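Local coordinates for putative alpha-L-fucosidase (PDB 3EYP), which probably hydrolyses alpha-L-fucosides with a TIM-barrel domain and carries a C-terminal F5/8 type C domain, at residues 396-401 with 435-440; 410-415 with 426-431; 335-340 with 364-369. All blocks are in the same frame, centred on the assembly; numbering follows the deposited sequence.

Interaction 1: 396-401 with 435-440; sequences WSVEYT and VRLRIQ
W396 opens the antiparallel pairing of strand 396-401 with strand 435-440, standing opposite I439 in a non-hydrogen-bonded pair. Its CG occupies the crowded position between backbone N and carbonyl carbon (chi1 59°), which leads the indole away from the partner strand, where NE1 bonds to the carbonyl of A418; CG2 of V398 lies in plane at the ring edge. S397 pairs with R438 through both main-chain bonds, the R438 N to S397 O bond measuring 2.9 Å. Its hydroxyl, beside the backbone N, donates to Q440 OE1 at 2.6 Å, with the donor lying above the amide carbonyl plane, and a water bridges S397 OG to Q440 NE2. V398 turns to the buried face with W396, Y400, V435, L437 and I439: its CG1 meets V435 CG1 at 3.7 Å and its CG2 meets L437 CD1 at 3.8 Å. E399 points to the other face, extended beyond CG and alongside R436. A single oxygen, E399 OE1, lying in the guanidinium plane of R436, accepts from both its NE and its NH1, each at 2.8 Å, while the carboxylate is turned 29° from that plane. R438 NE lies over the centre of the R436 guanidinium; this close approach of two cations is probably eased by E399 and by D367, which forms a salt bridge with R438. Y400 closes the register opposite V435. The buried face packs against strands 380-385 and 447-454 of the second sheet, forming the sandwich of two antiparallel sheets characteristic of the F5/8 type C (discoidin-like) fold.

Interaction 2: 410-415 with 426-431; sequences IPEATD and RLAPVK
Within the beta sandwich of the F5/8 type C domain, the loop 410-415 that follows strand 408-409 leans on the corner at A428, where the chain passes from one strand portion to the next. The contact is small and rests on one carboxylate and one apolar touch. Among the polar interactions, the direct bond runs from the A428 backbone N to E412 OE2, 3.0 Å long and fairly straight (164° at the hydrogen), and it reaches the oxygen from above the carboxylate plane. A water completes the bridge by donating to E412 OE1 and to A428 O, so the two carboxylate oxygens serve the N-H and the carbonyl of the same corner residue. The E412 chain starts beside its backbone N and bends at chi2 (88°), so that the E412 side chain crosses that of L427 at about a right angle. An alanine in place of E412 would remove the acceptor of the A428 N-H and would probably loosen the hold of the loop on the corner. Van der Waals contacts follow the same path: E412 OE1 sits 3.5 Å from L427 CB, and E412 CG lies 3.4 Å from R426 O. The apolar part is deeper. I410 CG2 meets L427 CB at 4.0 Å, the two side chains crossing obliquely; I410 also packs on V398 and Y400, and L427 on F378, so the pair joins the two sheets of the sandwich. R426 leaves the loop side, and its guanidinium forms a salt bridge with D280. Inside the loop, I410 O accepts two bonds, from A413 N at 2.9 Å and from T414 OG1 at 2.7 Å, the hydroxyl approaching from 51° above the carbonyl plane.

Interaction 3: 335-340 with 364-369; sequences ATNVRG and VKADII
Close packing in this contact is confined to A335, T336 and N337, which run beside residues 365-368 at the margin of the five-stranded sheet, whereas the chain from V338 to G340 departs without touching them. A335 and I368 form an antiparallel non-hydrogen-bonded pair with CA atoms 4.3 Å apart, and A335 CB rests on I368 CG1 at 3.8 Å. Immediately beyond, T336 N donates to D367 O at 2.9 Å, in the carbonyl plane. The return bond of a regular ladder is taken over by a side chain: T336 OG1, set between its own N and carbonyl carbon (chi1 64°), accepts D367 N at 2.9 Å. N337, with a positive phi of 60° and CG anti to its backbone N, then swings its amide across to K365, where ND2 gives a bent bond to K365 O (137° at the hydrogen) from above the carbonyl plane. The same ND2 also bonds to E363 O, and OD1 accepts from K360 N, so the amide is fixed at both ends. On the looser side, besides that departing chain, the exposed K365 leads away to Q440 O; T336, though exposed, bonds through N and OG1, and the D367 carboxylate forms a salt bridge with R438. Strand-like bonding thus extends past the point where the backbone of 335-340 diverges, and this contact is held by hydrogen bonds, two of them involving side chains, with little apolar packing.

All three interactions belong to the C-terminal F5/8 type C domain, their centres 26 to 32 Å from the centre of the chain. Interaction 1 lies within the five-stranded sheet, and interaction 3 adds the neighbouring strand: I439 N to A366 O (2.6 Å) and L437 N to I368 O (2.7 Å) are probable backbone hydrogen bonds, and the centres of interactions 1 and 3 are about 12 Å apart. Interaction 2, nested in the chain loop that interaction 1 closes, flanks strand 393-401 through a probable hydrogen bond from V398 N to A413 O (2.9 Å). Interactions 2 and 3 do not touch, their nearest atoms about 8 Å apart, so interaction 1 connects them.

Interaction 1: 396-401 with 435-440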
# COMPACT_ATOMS: atom_id res chain seq x y z
N TRP A 396 10.97 11.79 17.67
CA TRP A 396 12.15 10.96 17.81
C TRP A 396 13.32 11.41 16.96
O TRP A 396 13.17 12.06 15.87
CB TRP A 396 11.85 9.48 17.54
CG TRP A 396 11.29 9.18 16.16
CD1 TRP A 396 10.00 9.34 15.77
CD2 TRP A 396 11.99 8.67 15.05
NE1 TRP A 396 9.86 8.94 14.46
CE2 TRP A 396 11.08 8.55 13.99
CE3 TRP A 396 13.32 8.31 14.83
CZ2 TRP A 396 11.45 8.08 12.73
CZ3 TRP A 396 13.68 7.86 13.58
CH2 TRP A 396 12.75 7.74 12.55
N SER A 397 14.50 11.10 17.48
CA SER A 397 15.76 11.42 16.79
C SER A 397 16.77 10.30 16.98
O SER A 397 16.67 9.50 17.88
CB SER A 397 16.38 12.69 17.29
OG SER A 397 15.45 13.73 17.36
N VAL A 398 17.71 10.27 16.06
CA VAL A 398 18.82 9.36 16.13
C VAL A 398 20.15 10.13 15.96
O VAL A 398 20.30 11.03 15.14
CB VAL A 398 18.68 8.17 15.08
CG1 VAL A 398 19.84 7.15 15.23
CG2 VAL A 398 17.30 7.44 15.21
N GLU A 399 21.07 9.77 16.84
CA GLU A 399 22.43 10.30 16.89
C GLU A 399 23.46 9.20 16.95
O GLU A 399 23.18 8.02 17.15
CB GLU A 399 22.58 11.19 18.12
CG GLU A 399 21.51 12.27 18.18
CD GLU A 399 21.45 12.97 19.53
OE1 GLU A 399 21.81 12.33 20.55
OE2 GLU A 399 21.05 14.15 19.55
N TYR A 400 24.69 9.63 16.79
CA TYR A 400 25.81 8.71 16.75
C TYR A 400 27.07 9.41 17.28
O TYR A 400 27.16 10.64 17.38
CB TYR A 400 26.06 8.18 15.32
CG TYR A 400 26.61 9.23 14.38
CD1 TYR A 400 27.96 9.31 14.12
CD2 TYR A 400 25.78 10.16 13.77
CE1 TYR A 400 28.47 10.29 13.29
CE2 TYR A 400 26.29 11.13 12.93
CZ TYR A 400 27.64 11.19 12.70
OH TYR A 400 28.18 12.15 11.89
N THR A 401 28.02 8.56 17.64
CA THR A 401 29.35 9.04 17.98
C THR A 401 30.38 8.03 17.57
O THR A 401 30.06 6.88 17.28
CB THR A 401 29.49 9.28 19.49
OG1 THR A 401 30.68 10.04 19.71
CG2 THR A 401 29.57 7.97 20.26
N VAL A 435 25.41 4.43 18.78
CA VAL A 435 24.18 5.00 18.23
C VAL A 435 23.18 5.22 19.33
O VAL A 435 22.89 4.31 20.12
CB VAL A 435 23.51 4.06 17.17
CG1 VAL A 435 22.12 4.65 16.66
CG2 VAL A 435 24.46 3.75 16.02
N ARG A 436 22.63 6.41 19.33
CA ARG A 436 21.57 6.77 20.27
C ARG A 436 20.21 6.99 19.62
O ARG A 436 20.05 7.79 18.69
CB ARG A 436 21.94 8.03 21.08
CG ARG A 436 20.88 8.36 22.09
CD ARG A 436 21.35 9.27 23.21
NE ARG A 436 21.54 10.65 22.79
CZ ARG A 436 21.58 11.67 23.66
NH1 ARG A 436 21.75 12.91 23.24
NH2 ARG A 436 21.39 11.45 24.95
N LEU A 437 19.22 6.30 20.19
CA LEU A 437 17.80 6.50 19.83
C LEU A 437 17.12 7.27 20.94
O LEU A 437 17.01 6.79 22.08
CB LEU A 437 17.11 5.17 19.61
CG LEU A 437 15.60 5.24 19.38
CD1 LEU A 437 15.25 6.11 18.11
CD2 LEU A 437 15.05 3.81 19.29
N ARG A 438 16.71 8.50 20.61
CA ARG A 438 15.96 9.37 21.51
C ARG A 438 14.47 9.37 21.17
O ARG A 438 14.05 9.86 20.12
CB ARG A 438 16.47 10.82 21.43
CG ARG A 438 18.02 11.02 21.51
CD ARG A 438 18.35 12.43 22.06
NE ARG A 438 18.13 12.43 23.51
CZ ARG A 438 18.30 13.47 24.33
NH1 ARG A 438 18.10 13.33 25.64
NH2 ARG A 438 18.65 14.66 23.85
N ILE A 439 13.68 8.81 22.09
CA ILE A 439 12.22 8.93 22.10
C ILE A 439 11.94 10.17 22.90
O ILE A 439 12.16 10.20 24.13
CB ILE A 439 11.49 7.69 22.74
CG1 ILE A 439 11.84 6.43 22.00
CG2 ILE A 439 9.91 7.87 22.78
CD1 ILE A 439 11.85 6.58 20.54
N GLN A 440 11.55 11.22 22.20
CA GLN A 440 11.48 12.58 22.76
C GLN A 440 10.14 13.05 23.24
O GLN A 440 10.04 13.87 24.12
CB GLN A 440 12.05 13.57 21.75
CG GLN A 440 13.51 13.36 21.61
CD GLN A 440 14.11 13.96 20.38
OE1 GLN A 440 13.74 13.63 19.25
NE2 GLN A 440 15.11 14.81 20.60
O HOH W 1 16.86 16.10 18.66

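Interaction 2: 410-415 with 426-431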
# COMPACT_ATOMS: atom_id res chain seq x y z
N ILE A 410 22.09 13.37 13.21
CA ILE A 410 21.89 12.90 11.85
C ILE A 410 20.82 13.78 11.23
O ILE A 410 19.68 13.72 11.65
CB ILE A 410 21.45 11.42 11.80
CG1 ILE A 410 22.55 10.51 12.41
CG2 ILE A 410 21.22 11.00 10.35
CD1 ILE A 410 22.15 9.06 12.62
N PRO A 411 21.18 14.62 10.26
CA PRO A 411 20.27 15.65 9.78
C PRO A 411 18.92 15.16 9.38
O PRO A 411 17.95 15.85 9.59
CB PRO A 411 20.98 16.19 8.55
CG PRO A 411 22.44 16.04 8.86
CD PRO A 411 22.52 14.74 9.65
N GLU A 412 18.89 13.96 8.81
CA GLU A 412 17.67 13.40 8.20
C GLU A 412 16.81 12.67 9.25
O GLU A 412 15.67 12.25 9.00
CB GLU A 412 18.03 12.45 7.01
CG GLU A 412 18.97 13.02 5.88
CD GLU A 412 20.48 12.83 6.20
OE1 GLU A 412 20.81 12.73 7.38
OE2 GLU A 412 21.35 12.77 5.26
N ALA A 413 17.39 12.52 10.43
CA ALA A 413 16.75 11.78 11.52
C ALA A 413 16.71 12.55 12.81
O ALA A 413 16.97 12.00 13.88
CB ALA A 413 17.46 10.40 11.75
N THR A 414 16.36 13.82 12.67
CA THR A 414 16.18 14.76 13.78
C THR A 414 14.76 15.31 13.89
O THR A 414 14.19 15.87 12.97
CB THR A 414 17.14 15.91 13.60
OG1 THR A 414 18.46 15.40 13.42
CG2 THR A 414 17.08 16.88 14.81
N ASP A 415 14.19 15.10 15.07
CA ASP A 415 12.88 15.61 15.42
C ASP A 415 11.86 15.11 14.41
O ASP A 415 10.99 15.87 13.94
CB ASP A 415 12.94 17.14 15.46
CG ASP A 415 13.87 17.67 16.58
OD1 ASP A 415 14.05 16.96 17.61
OD2 ASP A 415 14.44 18.78 16.40
N ARG A 426 16.83 7.54 5.13
CA ARG A 426 18.07 7.43 4.39
C ARG A 426 18.90 8.68 4.68
O ARG A 426 18.37 9.79 4.86
CB ARG A 426 17.82 7.31 2.89
CG ARG A 426 17.12 6.05 2.44
CD ARG A 426 16.89 6.10 0.99
NE ARG A 426 15.75 6.98 0.77
CZ ARG A 426 15.27 7.26 -0.42
NH1 ARG A 426 15.83 6.70 -1.49
NH2 ARG A 426 14.21 8.06 -0.52
N LEU A 427 20.20 8.48 4.70
CA LEU A 427 21.13 9.47 5.25
C LEU A 427 22.48 9.31 4.64
O LEU A 427 22.87 8.22 4.25
CB LEU A 427 21.26 9.27 6.77
CG LEU A 427 21.64 7.88 7.33
CD1 LEU A 427 22.96 7.93 8.15
CD2 LEU A 427 20.52 7.24 8.14
N ALA A 428 23.17 10.45 4.52
CA ALA A 428 24.57 10.44 4.13
C ALA A 428 25.32 9.49 5.08
O ALA A 428 25.12 9.54 6.30
CB ALA A 428 25.17 11.87 4.12
N PRO A 429 26.14 8.59 4.51
CA PRO A 429 26.81 7.56 5.23
C PRO A 429 27.55 8.13 6.41
O PRO A 429 28.15 9.20 6.31
CB PRO A 429 27.79 6.99 4.21
CG PRO A 429 27.24 7.31 2.90
CD PRO A 429 26.58 8.65 3.11
N VAL A 430 27.44 7.44 7.53
CA VAL A 430 28.22 7.81 8.72
C VAL A 430 28.88 6.60 9.31
O VAL A 430 28.39 5.48 9.18
CB VAL A 430 27.37 8.53 9.80
CG1 VAL A 430 26.66 9.74 9.20
CG2 VAL A 430 26.37 7.59 10.43
N LYS A 431 30.03 6.83 9.94
CA LYS A 431 30.73 5.81 10.73
C LYS A 431 30.38 5.99 12.23
O LYS A 431 30.32 7.10 12.76
CB LYS A 431 32.25 5.89 10.48
O HOH W 2 23.91 11.81 7.79

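Interaction 3: 335-340 with 364-369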
# COMPACT_ATOMS: atom_id res chain seq x y z
N ALA A 335 19.34 1.59 28.24
CA ALA A 335 18.21 2.47 28.07
C ALA A 335 17.72 3.08 29.37
O ALA A 335 17.81 2.50 30.42
CB ALA A 335 17.06 1.72 27.39
N THR A 336 17.15 4.27 29.26
CA THR A 336 16.24 4.81 30.27
C THR A 336 14.83 4.29 29.97
O THR A 336 14.50 3.87 28.87
CB THR A 336 16.25 6.37 30.28
OG1 THR A 336 15.75 6.88 29.04
CG2 THR A 336 17.67 6.93 30.51
N ASN A 337 14.03 4.28 31.00
CA ASN A 337 12.60 3.98 30.90
C ASN A 337 12.30 2.60 30.34
O ASN A 337 11.65 2.47 29.30
CB ASN A 337 11.90 5.06 30.07
CG ASN A 337 10.38 4.96 30.17
OD1 ASN A 337 9.87 4.35 31.12
ND2 ASN A 337 9.64 5.53 29.16
N VAL A 338 12.76 1.57 31.02
CA VAL A 338 12.53 0.20 30.58
C VAL A 338 11.43 -0.40 31.42
O VAL A 338 11.48 -0.42 32.65
CB VAL A 338 13.76 -0.67 30.72
CG1 VAL A 338 13.46 -2.09 30.24
CG2 VAL A 338 14.92 -0.07 29.94
N ARG A 339 10.40 -0.89 30.75
CA ARG A 339 9.26 -1.41 31.47
C ARG A 339 9.59 -2.68 32.32
O ARG A 339 9.05 -2.89 33.40
CB ARG A 339 8.12 -1.73 30.53
CG ARG A 339 6.89 -2.14 31.24
CD ARG A 339 5.80 -2.17 30.23
NE ARG A 339 4.46 -2.21 30.78
CZ ARG A 339 3.64 -1.16 30.90
NH1 ARG A 339 4.03 0.03 30.52
NH2 ARG A 339 2.43 -1.33 31.39
N GLY A 340 10.45 -3.51 31.77
CA GLY A 340 10.68 -4.85 32.30
C GLY A 340 11.53 -5.69 31.41
O GLY A 340 11.78 -5.35 30.25
N VAL A 364 6.70 8.93 28.50
CA VAL A 364 6.66 8.93 27.03
C VAL A 364 8.04 9.06 26.41
O VAL A 364 8.21 8.80 25.22
CB VAL A 364 5.72 10.08 26.49
CG1 VAL A 364 4.31 9.95 27.06
CG2 VAL A 364 6.29 11.46 26.74
N LYS A 365 9.00 9.44 27.25
CA LYS A 365 10.41 9.61 26.81
C LYS A 365 11.29 8.42 27.16
O LYS A 365 11.09 7.74 28.18
CB LYS A 365 11.05 10.90 27.39
CG LYS A 365 10.37 12.21 27.05
CD LYS A 365 11.14 13.40 27.56
CE LYS A 365 10.93 14.68 26.67
NZ LYS A 365 11.88 14.97 25.42
N ALA A 366 12.22 8.15 26.24
CA ALA A 366 13.33 7.19 26.44
C ALA A 366 14.54 7.46 25.59
O ALA A 366 14.46 7.94 24.44
CB ALA A 366 12.87 5.77 26.25
N ASP A 367 15.67 7.12 26.17
CA ASP A 367 16.96 7.22 25.49
C ASP A 367 17.61 5.86 25.54
O ASP A 367 17.76 5.30 26.63
CB ASP A 367 17.87 8.22 26.17
CG ASP A 367 17.53 9.69 25.87
OD1 ASP A 367 16.89 10.00 24.83
OD2 ASP A 367 17.96 10.57 26.68
N ILE A 368 17.98 5.37 24.36
CA ILE A 368 18.61 4.08 24.14
C ILE A 368 19.93 4.20 23.39
O ILE A 368 20.04 4.81 22.31
CB ILE A 368 17.72 3.11 23.34
CG1 ILE A 368 16.28 3.01 23.93
CG2 ILE A 368 18.37 1.76 23.33
CD1 ILE A 368 15.28 4.08 23.47
N ILE A 369 20.96 3.63 24.00
CA ILE A 369 22.32 3.76 23.49
C ILE A 369 22.81 2.38 23.14
O ILE A 369 22.74 1.45 23.95
CB ILE A 369 23.27 4.47 24.50
CG1 ILE A 369 22.79 5.89 24.66
CG2 ILE A 369 24.77 4.44 24.03
CD1 ILE A 369 23.62 6.75 25.67